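Local coordinates for protein putative pectin lyase (Geobacillus virus E2, PDB 7CHU) that serves as the trimeric tailspike of a thermophilic bacteriophage, probably recognising and perhaps cleaving polysaccharide on the surface of its host, at residues A[78-83]-A[95-100]; A[101-104]-A[110-113]; A[276-281]-A[330-335]. All coordinates share one frame; numbering follows the deposited sequence.

Contacts 1 and 2 follow one another at the beginning of the parallel beta-helix: 95-100 lies on the later part of the short helix 91-99, and the loop segment 101-104 continues directly from 95-100, the centres of the two contacts 16 Å apart. Contact 3 lies farther along the same solenoid, its centre about 41 Å from that of contact 1 and 35 Å from that of contact 2. All three are partly buried. Contact 1 is mostly apolar, an aromatic ring laid on a helix with a bridging water at its border. Contact 2 joins two arms of one loop through main-chain, amide and hydroxyl groups. Contact 3 is carried by one charged side chain. Contacts 2 and 3 also touch the third subunit.

Contact 1: A[78-83]-A[95-100]; sequences KEFGTK and QNAINS
Phe80 lays one face of its ring on the last turns of helix 91-99, at Ala97, where the chain enters the parallel beta-helix of the pectate lyase-like family. Ala97 CA lies over the face, displaced toward the rim, 3.8 Å from the centroid of the Phe80 ring and 16° off its normal, a CH-pi contact. The Ala97 methyl lies by the CG-CD1 side of the ring, its CB 3.7 Å from Phe80 CD1. Asn96 O stands over the same face, toward the rim. Asn96 CB lies 3.9 Å from Phe80 CD2. Farther out, Ser100 meets the para end of the ring obliquely, its OG 3.4 Å from Phe80 CZ. Phe80 CG lies beside its backbone N and anti to its carbonyl carbon (chi1 -73°), which sends the ring across to the helix. The Asn96 amide is steeply inclined to this ring, 62° between planes, so the two do not stack. Instead, the amide uses a water, which accepts from Asn96 ND2 at 2.8 Å and donates to Phe80 O at 2.7 Å. Val75, on strand 75-76, touches both Phe80 and Ser100, while Val77 packs on Ala97; Ile98 turns from the ring to strand 128-130. The helix is thus packed between the incoming 3-10 segment and the first coils, consistent with the helical cap at the N-terminal end of such beta-helices. Besides touching the ring, the Ser100 hydroxyl is tied back to its own helix, OG donating to Ala97 O at 2.6 Å.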
loop_
_atom_site.group_PDB
_atom_site.type_symbol
_atom_site.label_atom_id
_atom_site.label_comp_id
_atom_site.label_asym_id
_atom_site.label_seq_id
_atom_site.Cartn_x
_atom_site.Cartn_y
_atom_site.Cartn_z
ATOM N N LYS A 78 19.502 -26.381 -15.267
ATOM C CA LYS A 78 19.492 -27.612 -16.059
ATOM C C LYS A 78 20.788 -27.786 -16.847
ATOM O O LYS A 78 21.174 -28.914 -17.167
ATOM C CB LYS A 78 18.294 -27.618 -17.013
ATOM C CG LYS A 78 17.533 -28.917 -17.030
ATOM C CD LYS A 78 16.612 -29.019 -18.236
ATOM C CE LYS A 78 16.246 -30.474 -18.522
ATOM N NZ LYS A 78 14.909 -30.601 -19.190
ATOM N N GLU A 79 21.458 -26.679 -17.184
ATOM C CA GLU A 79 22.763 -26.751 -17.827
ATOM C C GLU A 79 23.790 -27.465 -16.974
ATOM O O GLU A 79 24.833 -27.882 -17.493
ATOM C CB GLU A 79 23.313 -25.358 -18.124
ATOM C CG GLU A 79 22.447 -24.465 -18.970
ATOM C CD GLU A 79 22.961 -23.027 -18.947
ATOM O OE1 GLU A 79 24.203 -22.859 -18.791
ATOM O OE2 GLU A 79 22.130 -22.081 -19.055
ATOM N N PHE A 80 23.560 -27.565 -15.675
ATOM C CA PHE A 80 24.551 -28.113 -14.761
ATOM C C PHE A 80 24.145 -29.475 -14.229
ATOM O O PHE A 80 24.803 -30.006 -13.327
ATOM C CB PHE A 80 24.824 -27.110 -13.643
ATOM C CG PHE A 80 25.619 -25.924 -14.114
ATOM C CD1 PHE A 80 24.990 -24.845 -14.728
ATOM C CD2 PHE A 80 27.012 -25.935 -14.023
ATOM C CE1 PHE A 80 25.746 -23.764 -15.228
ATOM C CE2 PHE A 80 27.782 -24.867 -14.490
ATOM C CZ PHE A 80 27.151 -23.777 -15.103
ATOM N N GLY A 81 23.082 -30.056 -14.780
ATOM C CA GLY A 81 22.730 -31.432 -14.502
ATOM C C GLY A 81 21.608 -31.673 -13.510
ATOM O O GLY A 81 21.470 -32.809 -13.040
ATOM N N THR A 82 20.793 -30.667 -13.181
ATOM C CA THR A 82 19.616 -30.924 -12.351
ATOM C C THR A 82 18.655 -31.844 -13.086
ATOM O O THR A 82 18.510 -31.762 -14.308
ATOM C CB THR A 82 18.871 -29.630 -11.991
ATOM O OG1 THR A 82 18.444 -28.958 -13.190
ATOM C CG2 THR A 82 19.737 -28.697 -11.163
ATOM N N LYS A 83 17.982 -32.714 -12.344
ATOM C CA LYS A 83 16.883 -33.492 -12.914
ATOM C C LYS A 83 15.518 -32.917 -12.579
ATOM O O LYS A 83 14.568 -33.121 -13.339
ATOM C CB LYS A 83 16.949 -34.943 -12.432
ATOM C CG LYS A 83 18.352 -35.510 -12.563
ATOM C CD LYS A 83 18.778 -35.618 -14.044
ATOM C CE LYS A 83 19.420 -36.971 -14.384
ATOM N NZ LYS A 83 20.416 -37.388 -13.354
ATOM N N GLN A 95 24.342 -25.806 -6.794
ATOM C CA GLN A 95 25.495 -25.048 -6.309
ATOM C C GLN A 95 26.456 -24.716 -7.447
ATOM O O GLN A 95 26.950 -23.582 -7.547
ATOM C CB GLN A 95 26.220 -25.826 -5.204
ATOM C CG GLN A 95 27.298 -25.031 -4.478
ATOM C CD GLN A 95 26.704 -23.892 -3.675
ATOM O OE1 GLN A 95 26.135 -24.113 -2.609
ATOM N NE2 GLN A 95 26.814 -22.675 -4.188
ATOM N N ASN A 96 26.724 -25.689 -8.326
ATOM C CA ASN A 96 27.596 -25.436 -9.472
ATOM C C ASN A 96 27.034 -24.332 -10.356
ATOM O O ASN A 96 27.781 -23.461 -10.820
ATOM C CB ASN A 96 27.813 -26.740 -10.271
ATOM C CG ASN A 96 28.775 -27.686 -9.564
ATOM O OD1 ASN A 96 29.435 -27.282 -8.620
ATOM N ND2 ASN A 96 28.889 -28.921 -10.042
ATOM N N ALA A 97 25.716 -24.337 -10.581
ATOM C CA ALA A 97 25.089 -23.279 -11.367
ATOM C C ALA A 97 25.312 -21.918 -10.734
ATOM O O ALA A 97 25.719 -20.973 -11.413
ATOM C CB ALA A 97 23.592 -23.546 -11.515
ATOM N N ILE A 98 25.017 -21.791 -9.435
ATOM C CA ILE A 98 25.229 -20.535 -8.718
ATOM C C ILE A 98 26.706 -20.136 -8.747
ATOM O O ILE A 98 27.044 -18.968 -8.975
ATOM C CB ILE A 98 24.717 -20.677 -7.269
ATOM C CG1 ILE A 98 23.186 -20.689 -7.225
ATOM C CG2 ILE A 98 25.307 -19.598 -6.371
ATOM C CD1 ILE A 98 22.659 -21.244 -5.959
ATOM N N ASN A 99 27.608 -21.096 -8.507
ATOM C CA ASN A 99 29.045 -20.798 -8.514
ATOM C C ASN A 99 29.547 -20.335 -9.872
ATOM O O ASN A 99 30.561 -19.629 -9.931
ATOM C CB ASN A 99 29.853 -22.017 -8.077
ATOM C CG ASN A 99 29.719 -22.290 -6.598
ATOM O OD1 ASN A 99 29.215 -21.454 -5.849
ATOM N ND2 ASN A 99 30.162 -23.464 -6.170
ATOM N N SER A 100 28.848 -20.686 -10.957
ATOM C CA SER A 100 29.274 -20.264 -12.288
ATOM C C SER A 100 28.984 -18.801 -12.551
ATOM O O SER A 100 29.462 -18.274 -13.556
ATOM C CB SER A 100 28.602 -21.115 -13.367
ATOM O OG SER A 100 27.207 -20.807 -13.490
HETATM O O HOH W 1 27.231 -29.915 -12.091
#

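Contact 2: A[101-104]-A[110-113]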
loop_
_atom_site.group_PDB
_atom_site.type_symbol
_atom_site.label_atom_id
_atom_site.label_comp_id
_atom_site.label_asym_id
_atom_site.label_seq_id
_atom_site.Cartn_x
_atom_site.Cartn_y
_atom_site.Cartn_z
ATOM N N ILE A 101 28.174 -18.143 -11.713
ATOM C CA ILE A 101 27.987 -16.705 -11.863
ATOM C C ILE A 101 29.284 -15.992 -11.498
ATOM O O ILE A 101 29.870 -16.213 -10.427
ATOM C CB ILE A 101 26.823 -16.199 -10.992
ATOM C CG1 ILE A 101 25.509 -16.841 -11.425
ATOM C CG2 ILE A 101 26.726 -14.679 -11.094
ATOM C CD1 ILE A 101 24.959 -16.279 -12.679
ATOM N N VAL A 102 29.726 -15.118 -12.387
ATOM C CA VAL A 102 30.917 -14.316 -12.182
ATOM C C VAL A 102 30.500 -13.042 -11.453
ATOM O O VAL A 102 29.796 -12.205 -12.017
ATOM C CB VAL A 102 31.588 -14.009 -13.524
ATOM C CG1 VAL A 102 32.821 -13.161 -13.314
ATOM C CG2 VAL A 102 31.965 -15.319 -14.221
ATOM N N SER A 103 30.914 -12.894 -10.192
ATOM C CA SER A 103 30.553 -11.683 -9.468
ATOM C C SER A 103 31.539 -11.460 -8.329
ATOM O O SER A 103 32.535 -12.166 -8.190
ATOM C CB SER A 103 29.113 -11.757 -8.949
ATOM O OG SER A 103 28.792 -10.543 -8.302
ATOM N N SER A 104 31.272 -10.435 -7.530
ATOM C CA SER A 104 32.085 -10.140 -6.358
ATOM C C SER A 104 31.187 -9.526 -5.282
ATOM O O SER A 104 29.974 -9.773 -5.279
ATOM C CB SER A 104 33.257 -9.222 -6.728
ATOM O OG SER A 104 32.800 -8.042 -7.378
ATOM N N GLY A 110 27.983 -4.224 -12.721
ATOM C CA GLY A 110 28.253 -4.839 -14.004
ATOM C C GLY A 110 28.538 -6.320 -13.946
ATOM O O GLY A 110 29.036 -6.879 -14.929
ATOM N N GLN A 111 28.256 -6.972 -12.819
ATOM C CA GLN A 111 28.470 -8.409 -12.650
ATOM C C GLN A 111 27.210 -9.014 -12.057
ATOM O O GLN A 111 26.441 -8.317 -11.403
ATOM C CB GLN A 111 29.642 -8.733 -11.705
ATOM C CG GLN A 111 31.033 -8.243 -12.143
ATOM C CD GLN A 111 32.107 -8.548 -11.081
ATOM O OE1 GLN A 111 31.970 -8.158 -9.925
ATOM N NE2 GLN A 111 33.160 -9.250 -11.473
ATOM N N GLY A 112 27.046 -10.323 -12.204
ATOM C CA GLY A 112 25.944 -11.032 -11.563
ATOM C C GLY A 112 24.967 -11.600 -12.576
ATOM O O GLY A 112 25.305 -11.848 -13.730
ATOM N N GLY A 113 23.736 -11.812 -12.133
ATOM C CA GLY A 113 22.691 -12.233 -13.047
ATOM C C GLY A 113 21.716 -13.190 -12.389
ATOM O O GLY A 113 21.728 -13.391 -11.183
HETATM O O HOH W 2 28.988 -11.441 -14.332
#
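The side-chain amide of Gln111 is the flat group here, with one face against the backbone of Ser103 and its oxygen edge turned to Ser104. Ser103 CA lies almost directly over that face, 3.9 Å from Gln111 CD. On the same side, but nearer the nitrogen end, Val102 CG1 approaches NE2 loosely. At the oxygen edge, Ser104 OG donates to Gln111 OE1 at 2.7 Å, in the carbonyl plane and with a C=O...donor angle of 151°. Gln111 gets there with CG beside its backbone N (chi1 -62°) and the chain extended beyond CG, so the amide lies alongside the opposing arm; the hydroxyl bond and the packing of Ser103 CA on the amide face probably limit its rotation. Nearer the backbone, Gln111 CB rests 3.5 Å from Val102 O. That carbonyl is gripped twice: directly but weakly by Gly112 N, at 3.3 Å and 129°, and by a water that donates to Val102 O at 2.6 Å and accepts from Gly112 N at 3.1 Å. The water therefore supplements a poor direct bond between the arms. Beyond it the packing turns apolar, with Ile101 CG2 3.8 Å from Gly112 CA. Gly112 and Gly113, both at positive phi, pass Ile101 at van der Waals distance. Ser103 OG, touching Gln111 CB, bonds Ser133 O, while Gly112 O accepts from Thr119 OG1 of the third subunit. Gly113 is hydrogen-bonded through its backbone to Asn134 and Arg136, starting the parallel pairing of strands 113-117 and 135-139. The arrangement is a loop linking helix 91-99, at the N-terminal end of the beta-helix, to strand 113-117 in an early coil of a right-handed parallel beta-helix.

Contact 3: A[276-281]-A[330-335]; sequences RRRNGN and KVKGDR
Arg278 reaches over an intervening coil of the parallel beta-helix to the main chain at Lys332 and Gly333: strand 307-309 pairs with both 268-271 and 329-331, and so lies between the strands that lead into the two segments. Before it, the main chain at Arg277 is held by Asn244 ND2 through its carbonyl. Arg278 is the one residue of 276-281 that touches 330-335. Its chain bends at chi3 (42°), which turns the guanidinium so that Lys332 O comes to its rim, some 20° out of its plane. The same group makes salt bridges from NE to Asp312 and from NH1 to Asp310, both just after strand 307-309, so three coils are tied by one side chain. The two carboxylates balance the charge of Arg278, which probably eases its closeness to Lys332, whose chain crosses it at about a right angle and whose NZ lies 3.9 Å from Arg278 NH1. Next, Asn279 bonds Ser250 N through OD1, and Asn281 OD1 meets Tyr315 OH, fixing the loop to its neighbours on either flank. Gly333 has no side chain, and Arg278 NH2 approaches its CA to 3.3 Å. Arg278 NH2 donates to Lys332 O at 2.8 Å, with an N-H...O angle of 142°.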
loop_
_atom_site.group_PDB
_atom_site.type_symbol
_atom_site.label_atom_id
_atom_site.label_comp_id
_atom_site.label_asym_id
_atom_site.label_seq_id
_atom_site.Cartn_x
_atom_site.Cartn_y
_atom_site.Cartn_z
ATOM N N ARG A 276 23.515 -2.956 21.082
ATOM C CA ARG A 276 22.749 -1.776 21.464
ATOM C C ARG A 276 21.815 -1.302 20.354
ATOM O O ARG A 276 20.767 -0.708 20.633
ATOM C CB ARG A 276 23.714 -0.660 21.841
ATOM C CG ARG A 276 23.110 0.513 22.610
ATOM C CD ARG A 276 24.189 1.587 22.780
ATOM N NE ARG A 276 24.467 2.300 21.526
ATOM C CZ ARG A 276 25.474 2.050 20.684
ATOM N NH1 ARG A 276 26.360 1.076 20.946
ATOM N NH2 ARG A 276 25.600 2.785 19.566
ATOM N N ARG A 277 22.197 -1.516 19.102
ATOM C CA ARG A 277 21.480 -0.958 17.965
ATOM C C ARG A 277 20.265 -1.822 17.667
ATOM O O ARG A 277 20.401 -2.962 17.205
ATOM C CB ARG A 277 22.408 -0.869 16.768
ATOM C CG ARG A 277 23.430 0.214 16.936
ATOM C CD ARG A 277 24.516 0.118 15.884
ATOM N NE ARG A 277 25.486 1.179 16.107
ATOM C CZ ARG A 277 26.735 1.188 15.652
ATOM N NH1 ARG A 277 27.201 0.165 14.934
ATOM N NH2 ARG A 277 27.518 2.223 15.936
ATOM N N ARG A 278 19.084 -1.287 17.953
ATOM C CA ARG A 278 17.863 -2.068 17.851
ATOM C C ARG A 278 17.350 -2.088 16.413
ATOM O O ARG A 278 17.611 -1.173 15.629
ATOM C CB ARG A 278 16.799 -1.504 18.799
ATOM C CG ARG A 278 17.247 -1.528 20.282
ATOM C CD ARG A 278 16.345 -0.659 21.169
ATOM N NE ARG A 278 14.931 -0.827 20.819
ATOM C CZ ARG A 278 14.191 -1.903 21.103
ATOM N NH1 ARG A 278 14.712 -2.921 21.773
ATOM N NH2 ARG A 278 12.916 -1.964 20.709
ATOM N N ASN A 279 16.658 -3.176 16.069
ATOM C CA ASN A 279 15.964 -3.263 14.796
ATOM C C ASN A 279 15.047 -2.059 14.640
ATOM O O ASN A 279 14.402 -1.608 15.601
ATOM C CB ASN A 279 15.171 -4.574 14.709
ATOM C CG ASN A 279 16.092 -5.808 14.702
ATOM O OD1 ASN A 279 17.149 -5.807 14.065
ATOM N ND2 ASN A 279 15.684 -6.856 15.394
ATOM N N GLY A 280 15.006 -1.511 13.434
ATOM C CA GLY A 280 14.241 -0.289 13.245
ATOM C C GLY A 280 13.749 -0.100 11.828
ATOM O O GLY A 280 14.330 -0.613 10.870
ATOM N N ASN A 281 12.663 0.663 11.709
ATOM C CA ASN A 281 12.210 1.163 10.413
ATOM C C ASN A 281 11.887 0.036 9.436
ATOM O O ASN A 281 12.091 0.151 8.231
ATOM C CB ASN A 281 13.231 2.131 9.822
ATOM C CG ASN A 281 12.809 3.562 10.010
ATOM O OD1 ASN A 281 11.820 4.018 9.400
ATOM N ND2 ASN A 281 13.526 4.285 10.871
ATOM N N LYS A 330 2.910 -8.055 20.316
ATOM C CA LYS A 330 3.549 -7.840 21.613
ATOM C C LYS A 330 4.731 -6.903 21.396
ATOM O O LYS A 330 5.716 -7.277 20.752
ATOM C CB LYS A 330 3.988 -9.173 22.206
ATOM C CG LYS A 330 4.384 -9.149 23.646
ATOM C CD LYS A 330 4.956 -10.511 24.048
ATOM C CE LYS A 330 4.413 -11.017 25.372
ATOM N NZ LYS A 330 3.016 -11.582 25.260
ATOM N N VAL A 331 4.612 -5.669 21.885
ATOM C CA VAL A 331 5.561 -4.605 21.562
ATOM C C VAL A 331 6.551 -4.440 22.708
ATOM O O VAL A 331 6.155 -4.352 23.879
ATOM C CB VAL A 331 4.839 -3.271 21.295
ATOM C CG1 VAL A 331 5.854 -2.150 21.014
ATOM C CG2 VAL A 331 3.818 -3.411 20.147
ATOM N N LYS A 332 7.837 -4.348 22.359
ATOM C CA LYS A 332 8.889 -3.903 23.250
ATOM C C LYS A 332 9.706 -2.939 22.402
ATOM O O LYS A 332 10.677 -3.327 21.742
ATOM C CB LYS A 332 9.731 -5.073 23.777
ATOM C CG LYS A 332 10.913 -4.677 24.705
ATOM C CD LYS A 332 11.812 -5.911 24.919
ATOM C CE LYS A 332 13.014 -5.621 25.798
ATOM N NZ LYS A 332 14.002 -4.730 25.140
ATOM N N GLY A 333 9.307 -1.679 22.413
ATOM C CA GLY A 333 9.983 -0.679 21.614
ATOM C C GLY A 333 9.170 0.596 21.511
ATOM O O GLY A 333 8.095 0.731 22.104
ATOM N N ASP A 334 9.703 1.533 20.726
ATOM C CA ASP A 334 9.211 2.901 20.668
ATOM C C ASP A 334 8.824 3.294 19.256
ATOM O O ASP A 334 9.475 2.890 18.290
ATOM C CB ASP A 334 10.267 3.900 21.154
ATOM C CG ASP A 334 10.752 3.598 22.562
ATOM O OD1 ASP A 334 9.975 3.014 23.344
ATOM O OD2 ASP A 334 11.913 3.940 22.876
ATOM N N ARG A 335 7.782 4.131 19.164
ATOM C CA ARG A 335 7.364 4.801 17.923
ATOM C C ARG A 335 6.972 3.803 16.837
ATOM O O ARG A 335 7.104 4.075 15.646
ATOM C CB ARG A 335 8.452 5.749 17.399
ATOM C CG ARG A 335 8.997 6.756 18.421
ATOM C CD ARG A 335 9.149 8.163 17.824
ATOM N NE ARG A 335 9.960 8.210 16.597
ATOM C CZ ARG A 335 11.299 8.245 16.587
ATOM N NH1 ARG A 335 11.977 8.213 17.727
ATOM N NH2 ARG A 335 11.974 8.288 15.442
#